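Local coordinates for protein down syndrome cell adhesion molecule, isoform AK (Drosophila melanogaster, PDB 4WVR) that probably mediates cell adhesion through homophilic recognition, this fragment being its seventh immunoglobulin domain, at residues 7-12 and 31-36; 37-42 and 84-89. All blocks are in the same frame, centred on the assembly; numbering follows the deposited sequence.

Contact 1 (7-12 and 31-36); sequences PPSIAP and MVQKGD
Ser9 and Lys34 are joined by two hydrogen bonds where the N-terminal segment of this immunoglobulin domain runs roughly antiparallel to the chain leaving strand 26-31. In the usual immunoglobulin lettering this is the A-strand region, beside the chain leaving the B strand. The pairing is irregular, with a single beta bridge at Ile10 and Val32. Ser9 N donates to Lys34 O at 2.9 Å, and Lys34 N returns a bond to the side-chain hydroxyl, Ser9 OG, at 3.0 Å. Ser9 OG stands between the backbone N and the carbonyl carbon (chi1 71°), which turns it to the Lys34 amide. The start of the Lys34 side chain lies against the same hydroxyl, with CB 3.3 Å from Ser9 OG, before the amine leads away. Ser9 O takes the amide of Gln33 in a short bond.

On the inner side, Pro8 CB meets Val32 CG1, and Ile10 CG1 lies more loosely by Val32 CG2. All three side chains also rest on Ala86 of strand 80-87. Gly35 passes close to Pro8. A side chain on Gly35 would clash with Pro8 CA, and its backbone angles also call for glycine.

Gln33 bends at chi2 (-58°) and folds back along its own backbone. Its carboxamide nitrogen, NE2, lies 3.5 Å from the methyl CB of Ala11, while its OE1 accepts from the backbone N of Asn25 of the second subunit. This ties the edge of the contact to the dimer interface. Met31 O is gripped twice, by Ala11 N at 3.1 Å and by Gln33 NE2 at 3.0 Å, from opposite faces of its carbonyl plane.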
loop_
_atom_site.group_PDB
_atom_site.type_symbol
_atom_site.label_atom_id
_atom_site.label_comp_id
_atom_site.label_asym_id
_atom_site.label_seq_id
_atom_site.Cartn_x
_atom_site.Cartn_y
_atom_site.Cartn_z
ATOM N N PRO A 7 -3.814 -20.193 -11.070
ATOM C CA PRO A 7 -3.859 -18.831 -11.608
ATOM C C PRO A 7 -3.877 -17.782 -10.493
ATOM O O PRO A 7 -4.286 -18.093 -9.373
ATOM C CB PRO A 7 -5.167 -18.822 -12.400
ATOM C CG PRO A 7 -6.043 -19.759 -11.651
ATOM C CD PRO A 7 -5.143 -20.832 -11.087
ATOM N N PRO A 8 -3.433 -16.551 -10.793
ATOM C CA PRO A 8 -3.349 -15.507 -9.763
ATOM C C PRO A 8 -4.718 -15.044 -9.286
ATOM O O PRO A 8 -5.632 -14.907 -10.096
ATOM C CB PRO A 8 -2.614 -14.360 -10.476
ATOM C CG PRO A 8 -2.018 -14.967 -11.714
ATOM C CD PRO A 8 -2.944 -16.074 -12.096
ATOM N N SER A 9 -4.857 -14.824 -7.982
ATOM C CA SER A 9 -6.036 -14.164 -7.428
ATOM C C SER A 9 -5.571 -12.951 -6.633
ATOM O O SER A 9 -4.531 -12.999 -5.974
ATOM C CB SER A 9 -6.852 -15.113 -6.549
ATOM O OG SER A 9 -6.171 -15.399 -5.339
ATOM N N ILE A 10 -6.336 -11.868 -6.701
ATOM C CA ILE A 10 -5.900 -10.592 -6.144
ATOM C C ILE A 10 -6.849 -10.048 -5.084
ATOM O O ILE A 10 -8.059 -9.991 -5.295
ATOM C CB ILE A 10 -5.762 -9.528 -7.250
ATOM C CG1 ILE A 10 -5.002 -10.095 -8.451
ATOM C CG2 ILE A 10 -5.096 -8.263 -6.704
ATOM C CD1 ILE A 10 -5.034 -9.195 -9.666
ATOM N N ALA A 11 -6.295 -9.638 -3.946
ATOM C CA ALA A 11 -7.078 -8.921 -2.949
ATOM C C ALA A 11 -7.499 -7.568 -3.510
ATOM O O ALA A 11 -6.685 -6.851 -4.095
ATOM C CB ALA A 11 -6.287 -8.745 -1.661
ATOM N N PRO A 12 -8.780 -7.216 -3.346
ATOM C CA PRO A 12 -9.248 -5.919 -3.839
ATOM C C PRO A 12 -8.575 -4.765 -3.103
ATOM O O PRO A 12 -8.149 -4.929 -1.958
ATOM C CB PRO A 12 -10.754 -5.957 -3.556
ATOM C CG PRO A 12 -10.916 -6.961 -2.469
ATOM C CD PRO A 12 -9.857 -7.992 -2.708
ATOM N N MET A 31 -1.959 -7.007 -4.032
ATOM C CA MET A 31 -1.431 -8.167 -3.330
ATOM C C MET A 31 -2.077 -9.449 -3.829
ATOM O O MET A 31 -3.247 -9.720 -3.563
ATOM C CB MET A 31 -1.626 -8.014 -1.819
ATOM C CG MET A 31 -0.713 -6.958 -1.191
ATOM S SD MET A 31 -1.147 -6.558 0.517
ATOM C CE MET A 31 -2.692 -5.684 0.272
ATOM N N VAL A 32 -1.298 -10.226 -4.570
ATOM C CA VAL A 32 -1.750 -11.513 -5.071
ATOM C C VAL A 32 -1.844 -12.508 -3.918
ATOM O O VAL A 32 -0.948 -12.586 -3.078
ATOM C CB VAL A 32 -0.800 -12.046 -6.164
ATOM C CG1 VAL A 32 -1.215 -13.440 -6.611
ATOM C CG2 VAL A 32 -0.761 -11.085 -7.344
ATOM N N GLN A 33 -2.942 -13.253 -3.865
ATOM C CA GLN A 33 -3.123 -14.261 -2.830
ATOM C C GLN A 33 -2.743 -15.638 -3.372
ATOM O O GLN A 33 -1.606 -16.085 -3.222
ATOM C CB GLN A 33 -4.565 -14.253 -2.323
ATOM C CG GLN A 33 -5.032 -12.883 -1.861
ATOM C CD GLN A 33 -4.163 -12.317 -0.753
ATOM O OE1 GLN A 33 -3.859 -13.004 0.223
ATOM N NE2 GLN A 33 -3.753 -11.060 -0.902
ATOM N N LYS A 34 -3.697 -16.305 -4.011
ATOM C CA LYS A 34 -3.425 -17.576 -4.668
ATOM C C LYS A 34 -2.673 -17.338 -5.969
ATOM O O LYS A 34 -2.827 -16.287 -6.593
ATOM C CB LYS A 34 -4.727 -18.332 -4.941
ATOM C CG LYS A 34 -5.582 -18.563 -3.710
ATOM C CD LYS A 34 -4.882 -19.477 -2.721
ATOM C CE LYS A 34 -5.767 -19.774 -1.520
ATOM N NZ LYS A 34 -5.127 -20.770 -0.614
ATOM N N GLY A 35 -1.862 -18.311 -6.376
ATOM C CA GLY A 35 -1.178 -18.248 -7.657
ATOM C C GLY A 35 0.256 -18.739 -7.602
ATOM O O GLY A 35 0.985 -18.434 -6.659
ATOM N N ASP A 36 0.663 -19.501 -8.613
ATOM C CA ASP A 36 2.035 -19.995 -8.686
ATOM C C ASP A 36 2.985 -18.927 -9.206
ATOM O O ASP A 36 2.664 -18.200 -10.144
ATOM C CB ASP A 36 2.133 -21.236 -9.579
ATOM C CG ASP A 36 1.482 -22.457 -8.963
ATOM O OD1 ASP A 36 2.037 -22.998 -7.983
ATOM O OD2 ASP A 36 0.435 -22.897 -9.481
HETATM O O HOH W 1 -4.462 -6.086 -3.138
#

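Contact 2 (37-42 and 84-89); sequences VPITIK and CIAENK
Ile41 and Ala86 lie opposite each other as a non-hydrogen-bonded pair between two antiparallel strands of the immunoglobulin sandwich, 40-45 and 80-87, with both side chains on the core face. These are the C and F strands of the usual lettering. Hydrogen-bonded pairs flank them, Thr40 with Glu87 and Lys42 with Ile85. The four backbone bonds are short and fairly straight; Ile85 N to Lys42 O, at 2.8 Å, is nearly linear.

The tight side faces the core. With Ile41 CG1 beside the backbone N (chi1 -53°), CG2 is anti to that N and touches Cys84 SG at 3.5 Å. That sulfur forms the domain's disulfide with Cys30, which joins the two sheets. Ala86 CB meets Ile39 CG2 at 4.0 Å, and Ile39 also packs on Val32. Beyond the paired strands, Asn88 CB touches Pro38 O, while its carboxamide binds Val6 and Gly91.

The other face, with Thr40, Lys42, Ile85 and Glu87, is looser and more open to solvent. The Lys42 side chain is extended beyond CG and crosses Ile85 obliquely, with CG 4.0 Å from Ile85 CB. It then reaches the Glu87 carboxylate, itself on an extended chain, in a long salt bridge of 3.7 Å from Lys42 NZ to Glu87 OE2. An alanine in place of Glu87 would probably leave the Lys42 amine without this charged mate and its outer methylenes freer to turn. Lys42 CE lies just as near the carboxylate, 3.6 Å from Glu87 OE2.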
loop_
_atom_site.group_PDB
_atom_site.type_symbol
_atom_site.label_atom_id
_atom_site.label_comp_id
_atom_site.label_asym_id
_atom_site.label_seq_id
_atom_site.Cartn_x
_atom_site.Cartn_y
_atom_site.Cartn_z
ATOM N N VAL A 37 4.161 -18.849 -8.594
ATOM C CA VAL A 37 5.211 -17.946 -9.045
ATOM C C VAL A 37 5.992 -18.604 -10.183
ATOM O O VAL A 37 6.055 -19.832 -10.256
ATOM C CB VAL A 37 6.158 -17.570 -7.886
ATOM C CG1 VAL A 37 5.451 -16.643 -6.909
ATOM C CG2 VAL A 37 6.662 -18.820 -7.182
ATOM N N PRO A 38 6.585 -17.798 -11.085
ATOM C CA PRO A 38 6.609 -16.329 -11.112
ATOM C C PRO A 38 5.310 -15.704 -11.614
ATOM O O PRO A 38 4.595 -16.302 -12.418
ATOM C CB PRO A 38 7.755 -16.022 -12.078
ATOM C CG PRO A 38 7.732 -17.166 -13.027
ATOM C CD PRO A 38 7.360 -18.371 -12.201
ATOM N N ILE A 39 5.020 -14.499 -11.134
ATOM C CA ILE A 39 3.817 -13.779 -11.527
ATOM C C ILE A 39 4.183 -12.393 -12.031
ATOM O O ILE A 39 4.918 -11.660 -11.368
ATOM C CB ILE A 39 2.825 -13.651 -10.352
ATOM C CG1 ILE A 39 2.416 -15.033 -9.842
ATOM C CG2 ILE A 39 1.595 -12.859 -10.771
ATOM C CD1 ILE A 39 1.620 -15.000 -8.559
ATOM N N THR A 40 3.681 -12.039 -13.209
ATOM C CA THR A 40 3.883 -10.703 -13.746
ATOM C C THR A 40 2.757 -9.792 -13.276
ATOM O O THR A 40 1.582 -10.135 -13.397
ATOM C CB THR A 40 3.945 -10.705 -15.286
ATOM O OG1 THR A 40 5.096 -11.438 -15.717
ATOM C CG2 THR A 40 4.039 -9.283 -15.821
ATOM N N ILE A 41 3.116 -8.640 -12.723
ATOM C CA ILE A 41 2.117 -7.710 -12.215
ATOM C C ILE A 41 2.278 -6.346 -12.865
ATOM O O ILE A 41 3.311 -5.694 -12.715
ATOM C CB ILE A 41 2.203 -7.565 -10.684
ATOM C CG1 ILE A 41 2.140 -8.940 -10.015
ATOM C CG2 ILE A 41 1.082 -6.687 -10.183
ATOM C CD1 ILE A 41 2.276 -8.896 -8.509
ATOM N N LYS A 42 1.253 -5.917 -13.593
ATOM C CA LYS A 42 1.321 -4.657 -14.319
ATOM C C LYS A 42 0.076 -3.815 -14.091
ATOM O O LYS A 42 -0.944 -4.309 -13.612
ATOM C CB LYS A 42 1.515 -4.914 -15.811
ATOM C CG LYS A 42 0.464 -5.816 -16.411
ATOM C CD LYS A 42 0.786 -6.131 -17.860
ATOM C CE LYS A 42 -0.280 -7.015 -18.478
ATOM N NZ LYS A 42 0.039 -7.324 -19.897
ATOM N N CYS A 84 -4.959 -3.335 -11.723
ATOM C CA CYS A 84 -3.803 -4.191 -11.521
ATOM C C CYS A 84 -4.048 -5.524 -12.203
ATOM O O CYS A 84 -5.076 -6.155 -11.971
ATOM C CB CYS A 84 -3.529 -4.413 -10.039
ATOM S SG CYS A 84 -2.158 -5.551 -9.762
ATOM N N ILE A 85 -3.108 -5.943 -13.042
ATOM C CA ILE A 85 -3.215 -7.219 -13.735
ATOM C C ILE A 85 -2.112 -8.173 -13.290
ATOM O O ILE A 85 -0.930 -7.847 -13.368
ATOM C CB ILE A 85 -3.142 -7.039 -15.263
ATOM C CG1 ILE A 85 -4.168 -6.003 -15.726
ATOM C CG2 ILE A 85 -3.355 -8.376 -15.966
ATOM C CD1 ILE A 85 -4.015 -5.603 -17.172
ATOM N N ALA A 86 -2.513 -9.351 -12.823
ATOM C CA ALA A 86 -1.569 -10.374 -12.386
ATOM C C ALA A 86 -1.636 -11.597 -13.295
ATOM O O ALA A 86 -2.698 -12.199 -13.457
ATOM C CB ALA A 86 -1.849 -10.772 -10.952
ATOM N N GLU A 87 -0.498 -11.962 -13.876
ATOM C CA GLU A 87 -0.436 -13.081 -14.810
ATOM C C GLU A 87 0.667 -14.076 -14.483
ATOM O O GLU A 87 1.779 -13.697 -14.120
ATOM C CB GLU A 87 -0.225 -12.576 -16.238
ATOM C CG GLU A 87 -1.332 -11.699 -16.775
ATOM C CD GLU A 87 -0.884 -10.869 -17.965
ATOM O OE1 GLU A 87 0.333 -10.822 -18.238
ATOM O OE2 GLU A 87 -1.753 -10.274 -18.630
ATOM N N ASN A 88 0.342 -15.356 -14.617
ATOM C CA ASN A 88 1.352 -16.402 -14.647
ATOM C C ASN A 88 1.107 -17.315 -15.847
ATOM O O ASN A 88 0.310 -16.988 -16.730
ATOM C CB ASN A 88 1.363 -17.200 -13.339
ATOM C CG ASN A 88 0.012 -17.806 -13.002
ATOM O OD1 ASN A 88 -0.888 -17.869 -13.839
ATOM N ND2 ASN A 88 -0.133 -18.261 -11.763
ATOM N N LYS A 89 1.785 -18.456 -15.880
ATOM C CA LYS A 89 1.631 -19.381 -16.995
ATOM C C LYS A 89 0.236 -20.001 -17.010
ATOM O O LYS A 89 -0.295 -20.322 -18.074
ATOM C CB LYS A 89 2.698 -20.476 -16.936
ATOM C CG LYS A 89 3.996 -20.052 -16.265
ATOM C CD LYS A 89 5.052 -21.140 -16.382
ATOM C CE LYS A 89 5.201 -21.911 -15.081
ATOM N NZ LYS A 89 6.298 -22.916 -15.148
#

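The two contacts lie side by side in one immunoglobulin domain, with centres about 9 Å apart. They come in series along the chain: contact 1 closes at residue 36, and residue 37 opens contact 2. Contact 1 joins the N-terminal segment to the chain after strand 26-31, whose sheet is the three-stranded one. Contact 2 pairs the two central strands of the four-stranded sheet. They meet where Pro8 packs against Asn88, and where Asn88 ND2 probably bonds to Asp36 O. Contact 1 reaches the second subunit and contact 2 does not, which places the first at the dimer edge and the second within the domain's own sheet.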